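Local coordinates for conserved hypothetical membrane lipoprotein (Ureaplasma parvum, PDB 3K63) that is of unknown function but belongs to a membrane-associated lipoprotein, of which this chain is the lipoprotein-17 domain, and may bind lipid, at residues 109-112 and 113-117; 85-88 and 89-92; 65-69 and 70-74. All blocks are in the same frame, centred on the assembly; numbering follows the deposited sequence.

Contact 1. Residues 109-112 and 113-117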
loop_
_atom_site.group_PDB
_atom_site.type_symbol
_atom_site.label_atom_id
_atom_site.label_comp_id
_atom_site.label_asym_id
_atom_site.label_seq_id
_atom_site.Cartn_x
_atom_site.Cartn_y
_atom_site.Cartn_z
ATOM N N GLY A 109 -12.994 4.956 -13.532
ATOM C CA GLY A 109 -12.931 4.211 -12.290
ATOM C C GLY A 109 -13.534 2.822 -12.338
ATOM O O GLY A 109 -13.692 2.175 -11.311
ATOM N N VAL A 110 -13.894 2.357 -13.525
ATOM C CA VAL A 110 -14.478 1.026 -13.650
ATOM C C VAL A 110 -13.454 0.005 -13.147
ATOM O O VAL A 110 -12.264 0.189 -13.367
ATOM C CB VAL A 110 -14.865 0.742 -15.131
ATOM C CG1 VAL A 110 -13.707 1.111 -16.036
ATOM C CG2 VAL A 110 -15.245 -0.720 -15.318
ATOM N N ASP A 111 -13.897 -1.055 -12.468
ATOM C CA ASP A 111 -12.961 -2.055 -11.943
ATOM C C ASP A 111 -12.686 -3.231 -12.884
ATOM O O ASP A 111 -13.283 -3.337 -13.956
ATOM C CB ASP A 111 -13.433 -2.588 -10.580
ATOM C CG ASP A 111 -14.690 -3.442 -10.680
ATOM O OD1 ASP A 111 -15.140 -3.728 -11.813
ATOM O OD2 ASP A 111 -15.228 -3.838 -9.616
ATOM N N GLU A 112 -11.787 -4.113 -12.445
ATOM C CA GLU A 112 -11.362 -5.284 -13.210
ATOM C C GLU A 112 -12.494 -6.214 -13.656
ATOM O O GLU A 112 -12.288 -7.095 -14.491
ATOM C CB GLU A 112 -10.344 -6.099 -12.403
ATOM C CG GLU A 112 -10.957 -6.792 -11.198
ATOM C CD GLU A 112 -10.981 -5.906 -9.967
ATOM O OE1 GLU A 112 -11.047 -4.667 -10.119
ATOM O OE2 GLU A 112 -10.942 -6.447 -8.842
ATOM N N ASN A 113 -13.677 -6.041 -13.081
ATOM C CA ASN A 113 -14.810 -6.880 -13.438
ATOM C C ASN A 113 -15.878 -6.060 -14.152
ATOM O O ASN A 113 -17.056 -6.404 -14.139
ATOM C CB ASN A 113 -15.359 -7.571 -12.176
ATOM C CG ASN A 113 -14.520 -8.774 -11.770
ATOM O OD1 ASN A 113 -14.276 -9.022 -10.586
ATOM N ND2 ASN A 113 -14.080 -9.538 -12.769
ATOM N N GLY A 114 -15.449 -4.959 -14.762
ATOM C CA GLY A 114 -16.361 -4.100 -15.498
ATOM C C GLY A 114 -17.339 -3.214 -14.748
ATOM O O GLY A 114 -18.080 -2.467 -15.370
ATOM N N THR A 115 -17.367 -3.288 -13.425
ATOM C CA THR A 115 -18.298 -2.459 -12.658
ATOM C C THR A 115 -18.041 -0.956 -12.829
ATOM O O THR A 115 -16.895 -0.526 -12.834
ATOM C CB THR A 115 -18.229 -2.797 -11.167
ATOM O OG1 THR A 115 -18.562 -4.174 -10.983
ATOM C CG2 THR A 115 -19.196 -1.933 -10.366
ATOM N N ILE A 116 -19.108 -0.168 -12.998
ATOM C CA ILE A 116 -18.991 1.286 -13.148
ATOM C C ILE A 116 -19.348 1.974 -11.830
ATOM O O ILE A 116 -20.350 1.633 -11.187
ATOM C CB ILE A 116 -19.961 1.857 -14.198
ATOM C CG1 ILE A 116 -19.676 1.266 -15.571
ATOM C CG2 ILE A 116 -19.830 3.365 -14.249
ATOM C CD1 ILE A 116 -20.526 0.064 -15.900
ATOM N N PRO A 117 -18.541 2.963 -11.411
ATOM C CA PRO A 117 -18.807 3.683 -10.159
ATOM C C PRO A 117 -20.215 4.307 -10.087
ATOM O O PRO A 117 -20.552 5.195 -10.879
ATOM C CB PRO A 117 -17.728 4.757 -10.155
ATOM C CG PRO A 117 -16.598 4.097 -10.846
ATOM C CD PRO A 117 -17.276 3.422 -12.015
#
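D111 OD1 takes two backbone N-H groups at once. N113 N donates to D111 OD1 at 3.0 Å, and T115 N donates to the same D111 OD1 at 2.8 Å. Both reach the oxygen from outside the carboxylate plane, and from opposite faces of it. OD1 therefore sits between the two N-H groups. The bond from N113 N, two residues on, makes an Asx turn. The first torsion (chi1 69°) places CG between the backbone N and the carbonyl carbon, which turns the acid back over the turn that follows. T115 CB lies 3.3 Å from D111 OD1, so the threonine side chain packs against the carboxylate.

The backbone of D111 works in the same turn. G114 N donates to D111 O at 2.8 Å and closes a type I beta turn from D111 to G114. D111 N in turn donates to T115 O, one residue further on, at 3.1 Å. D111 thus faces both G114, which has a positive phi, and T115. This fits a type I turn with a G1 beta bulge. T115 O also receives a CA-H...O contact from V110 CA at 3.0 Å. At the open end, the ring carbon P117 CG rests 3.5 Å from G109 O.

This bulged turn follows strand 93-100. D111, T115 and P117 touch F70 of helix 70-76, and N74 of that helix probably donates to G109 O. On helix 34-40, S35 OG is hydrogen-bonded to E112 OE1.

Contact 2. Residues 85-88 and 89-92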
loop_
_atom_site.group_PDB
_atom_site.type_symbol
_atom_site.label_atom_id
_atom_site.label_comp_id
_atom_site.label_asym_id
_atom_site.label_seq_id
_atom_site.Cartn_x
_atom_site.Cartn_y
_atom_site.Cartn_z
ATOM N N LEU A 85 4.364 0.183 12.148
ATOM C CA LEU A 85 5.810 0.377 12.231
ATOM C C LEU A 85 6.331 -0.009 13.608
ATOM O O LEU A 85 5.924 0.574 14.619
ATOM C CB LEU A 85 6.148 1.843 11.935
ATOM C CG LEU A 85 5.528 2.408 10.652
ATOM C CD1 LEU A 85 5.753 3.904 10.571
ATOM C CD2 LEU A 85 6.131 1.713 9.454
ATOM N N THR A 86 7.220 -0.998 13.654
ATOM C CA THR A 86 7.778 -1.417 14.935
ATOM C C THR A 86 9.184 -0.873 15.138
ATOM O O THR A 86 10.059 -1.035 14.291
ATOM C CB THR A 86 7.828 -2.936 15.064
ATOM O OG1 THR A 86 6.513 -3.478 14.921
ATOM C CG2 THR A 86 8.368 -3.327 16.420
ATOM N N ASP A 87 9.379 -0.207 16.265
ATOM C CA ASP A 87 10.663 0.375 16.615
ATOM C C ASP A 87 11.427 -0.794 17.221
ATOM O O ASP A 87 11.114 -1.245 18.324
ATOM C CB ASP A 87 10.452 1.469 17.668
ATOM C CG ASP A 87 11.733 2.189 18.034
ATOM O OD1 ASP A 87 12.810 1.559 17.926
ATOM O OD2 ASP A 87 11.656 3.379 18.442
ATOM N N LYS A 88 12.420 -1.297 16.502
ATOM C CA LYS A 88 13.183 -2.436 16.974
ATOM C C LYS A 88 14.059 -2.233 18.203
ATOM O O LYS A 88 14.546 -3.206 18.775
ATOM C CB LYS A 88 14.004 -3.009 15.815
ATOM C CG LYS A 88 13.140 -3.722 14.796
ATOM C CD LYS A 88 13.960 -4.383 13.699
ATOM C CE LYS A 88 13.084 -5.273 12.818
ATOM N NZ LYS A 88 13.848 -5.800 11.648
ATOM N N LYS A 89 14.266 -0.989 18.618
ATOM C CA LYS A 89 15.085 -0.746 19.806
ATOM C C LYS A 89 14.225 -1.025 21.040
ATOM O O LYS A 89 14.451 -1.997 21.762
ATOM C CB LYS A 89 15.595 0.703 19.832
ATOM C CG LYS A 89 16.389 1.067 21.084
ATOM C CD LYS A 89 16.956 2.490 21.037
ATOM C CE LYS A 89 17.856 2.759 22.256
ATOM N NZ LYS A 89 18.476 4.128 22.291
ATOM N N ASN A 90 13.212 -0.182 21.236
ATOM C CA ASN A 90 12.275 -0.273 22.358
ATOM C C ASN A 90 11.154 -1.304 22.201
ATOM O O ASN A 90 10.543 -1.706 23.185
ATOM C CB ASN A 90 11.637 1.090 22.580
ATOM C CG ASN A 90 11.105 1.688 21.295
ATOM O OD1 ASN A 90 10.489 0.995 20.485
ATOM N ND2 ASN A 90 11.339 2.983 21.101
ATOM N N ASN A 91 10.883 -1.700 20.959
ATOM C CA ASN A 91 9.832 -2.662 20.598
ATOM C C ASN A 91 8.421 -2.062 20.628
ATOM O O ASN A 91 7.432 -2.786 20.735
ATOM C CB ASN A 91 9.859 -3.910 21.497
ATOM C CG ASN A 91 9.570 -5.196 20.716
ATOM O OD1 ASN A 91 10.126 -5.405 19.636
ATOM N ND2 ASN A 91 8.718 -6.062 21.261
ATOM N N GLN A 92 8.320 -0.744 20.523
ATOM C CA GLN A 92 7.013 -0.092 20.541
ATOM C C GLN A 92 6.451 -0.122 19.125
ATOM O O GLN A 92 7.190 0.027 18.151
ATOM C CB GLN A 92 7.143 1.362 21.021
ATOM C CG GLN A 92 6.219 1.754 22.191
ATOM C CD GLN A 92 4.900 2.409 21.751
ATOM O OE1 GLN A 92 3.875 1.734 21.595
ATOM N NE2 GLN A 92 4.930 3.732 21.543
#
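T86 meets Q92 first, through its backbone. T86 CA lies 3.6 Å from Q92 O, a CA-H...O contact. The side chain of T86 touches D57 of strand 56-64 and V93 of strand 93-100.

D87 carries most of the contact. D87 N donates to Q92 O at 2.9 Å, and the bond is almost straight. Its carbonyl accepts from N91 N, with 2.7 Å between D87 O and N91 N. Two consecutive residues, N91 and Q92, thus face one residue, which makes a G1 beta bulge. N91 has the positive phi (77°) of the first bulge position. The side chain of D87 reaches over the turn, its CG anti to the backbone N (chi1 -177°). K89 N donates to D87 OD1 at 3.0 Å, on the anti side of the carboxylate and somewhat out of its plane. N90 ND2 gives a weak bond to D87 OD2. The amide and carboxylate planes are 64° apart there. N90 OD1 also accepts from Q92 N in an Asx turn. The N90 amide is modelled too close to D87 CB, so its placing, its tilt and both its bonds are less certain.

K88 stands at the bend. Its chain runs out extended, and its NZ bonds to the carbonyl of Q53.

The chemistry is that of a polar beta-hairpin connection between the antiparallel strands 79-87 and 93-100, with the G1 bulge at its end. One buried acid receives backbone and amide N-H groups. D87 OD1, through K89 N, fixes the start of the turn, and OD2 adds the weak bond from N90. The N-H donors at its oxygens would be expected to favour the charged form of D87.

Contact 3. Residues 65-69 and 70-74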
loop_
_atom_site.group_PDB
_atom_site.type_symbol
_atom_site.label_atom_id
_atom_site.label_comp_id
_atom_site.label_asym_id
_atom_site.label_seq_id
_atom_site.Cartn_x
_atom_site.Cartn_y
_atom_site.Cartn_z
ATOM N N TYR A 65 -9.193 2.689 0.237
ATOM C CA TYR A 65 -9.405 3.649 -0.839
ATOM C C TYR A 65 -9.274 4.999 -0.153
ATOM O O TYR A 65 -9.798 5.202 0.950
ATOM C CB TYR A 65 -10.806 3.503 -1.424
ATOM C CG TYR A 65 -11.027 2.167 -2.105
ATOM C CD1 TYR A 65 -10.109 1.677 -3.044
ATOM C CD2 TYR A 65 -12.161 1.399 -1.841
ATOM C CE1 TYR A 65 -10.319 0.458 -3.707
ATOM C CE2 TYR A 65 -12.372 0.176 -2.504
ATOM C CZ TYR A 65 -11.448 -0.276 -3.437
ATOM O OH TYR A 65 -11.678 -1.435 -4.141
ATOM N N PRO A 66 -8.573 5.945 -0.781
ATOM C CA PRO A 66 -8.425 7.250 -0.138
ATOM C C PRO A 66 -9.744 7.876 0.295
ATOM O O PRO A 66 -9.844 8.412 1.404
ATOM C CB PRO A 66 -7.703 8.068 -1.196
ATOM C CG PRO A 66 -6.852 7.007 -1.883
ATOM C CD PRO A 66 -7.866 5.911 -2.069
ATOM N N ASP A 67 -10.754 7.801 -0.568
ATOM C CA ASP A 67 -12.053 8.378 -0.249
ATOM C C ASP A 67 -13.112 7.404 0.211
ATOM O O ASP A 67 -14.261 7.799 0.392
ATOM C CB ASP A 67 -12.616 9.130 -1.447
ATOM C CG ASP A 67 -11.728 10.253 -1.887
ATOM O OD1 ASP A 67 -11.028 10.821 -1.017
ATOM O OD2 ASP A 67 -11.743 10.578 -3.096
ATOM N N GLY A 68 -12.767 6.134 0.375
ATOM C CA GLY A 68 -13.781 5.194 0.812
ATOM C C GLY A 68 -14.481 4.412 -0.290
ATOM O O GLY A 68 -15.277 3.522 0.018
ATOM N N ASP A 69 -14.236 4.736 -1.560
ATOM C CA ASP A 69 -14.888 3.989 -2.630
ATOM C C ASP A 69 -13.950 3.795 -3.822
ATOM O O ASP A 69 -13.242 4.721 -4.227
ATOM C CB ASP A 69 -16.187 4.697 -3.064
ATOM C CG ASP A 69 -16.005 5.609 -4.282
ATOM O OD1 ASP A 69 -15.375 6.689 -4.155
ATOM O OD2 ASP A 69 -16.511 5.238 -5.370
ATOM N N PHE A 70 -13.964 2.585 -4.377
ATOM C CA PHE A 70 -13.113 2.190 -5.504
ATOM C C PHE A 70 -13.065 3.110 -6.739
ATOM O O PHE A 70 -11.983 3.380 -7.262
ATOM C CB PHE A 70 -13.497 0.780 -5.961
ATOM C CG PHE A 70 -14.650 0.742 -6.936
ATOM C CD1 PHE A 70 -15.969 0.740 -6.491
ATOM C CD2 PHE A 70 -14.405 0.684 -8.308
ATOM C CE1 PHE A 70 -17.026 0.673 -7.400
ATOM C CE2 PHE A 70 -15.453 0.617 -9.223
ATOM C CZ PHE A 70 -16.766 0.611 -8.771
ATOM N N GLY A 71 -14.215 3.583 -7.221
ATOM C CA GLY A 71 -14.192 4.443 -8.398
ATOM C C GLY A 71 -13.228 5.612 -8.271
ATOM O O GLY A 71 -12.450 5.912 -9.180
ATOM N N SER A 72 -13.279 6.263 -7.113
ATOM C CA SER A 72 -12.425 7.416 -6.825
ATOM C C SER A 72 -10.947 7.024 -6.841
ATOM O O SER A 72 -10.095 7.746 -7.363
ATOM C CB SER A 72 -12.794 7.995 -5.454
ATOM O OG SER A 72 -12.116 9.213 -5.207
ATOM N N ALA A 73 -10.659 5.866 -6.264
ATOM C CA ALA A 73 -9.303 5.354 -6.199
ATOM C C ALA A 73 -8.829 4.872 -7.570
ATOM O O ALA A 73 -7.695 5.140 -7.969
ATOM C CB ALA A 73 -9.235 4.223 -5.185
ATOM N N ASN A 74 -9.691 4.163 -8.290
ATOM C CA ASN A 74 -9.322 3.659 -9.604
ATOM C C ASN A 74 -9.030 4.790 -10.594
ATOM O O ASN A 74 -8.234 4.621 -11.510
ATOM C CB ASN A 74 -10.421 2.731 -10.148
ATOM C CG ASN A 74 -10.341 1.329 -9.562
ATOM O OD1 ASN A 74 -9.449 1.023 -8.766
ATOM N ND2 ASN A 74 -11.266 0.470 -9.963
#
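The ring of Y65 lies flat over the start of the helix. F70 CA sits 3.5 Å above the ring plane, over its centre, and F70 N faces the same surface, 3.3 Å from Y65 CD2. Y65 and F70 run side by side and point the same way. Their contact is through the base of F70, with Y65 CZ 3.4 Å from F70 CB. The phenyl ring itself continues past the tyrosine. A73 CB approaches the tyrosine ring obliquely, at 3.4 Å from Y65 CD1. P66 CD packs on the same methyl, so the A73 methyl touches both Y65 and P66.

Further along the loop, D67 and S72 meet through their polar ends. S72 OG donates to D67 OD2 at 2.5 Å, on the anti side of the carboxylate and 23° out of its plane. The serine hydroxyl is anti to its own backbone N (chi1 -172°), and this directs it at the loop.

D69 holds the N-cap position. Its carboxylate leans over the first turn, with OD1 3.2 Å from S72 CB. D69 O receives weak bonds from S72 N and A73 N. A type I beta turn from Y65 to G68, closed by G68 N donating to Y65 O, leads the chain into this cap.

The segment joins strand 56-64 to helix 70-76. Y65 stacks on Y38 of helix 34-40, and S35 of that helix touches both Y65 and F70. P66 O accepts from K80 NZ of strand 79-87.

Following the chain from the N terminus, contact 3 comes first. It makes the passage from strand 56-64 into helix 70-76. Contact 2 follows and closes the loop between strands 79-87 and 93-100 of the three-stranded antiparallel sheet. Contact 1 comes last, folding the tail after strand 93-100 back on itself. The three lie in series, with none nested or crossed. Contacts 1 and 3 touch: P117 CG packs on G71 and G109 O packs on F70, so the tail is tied to helix 70-76. Contact 2 lies across the chain's centre from both, its own centre about 40 Å from that of contact 1.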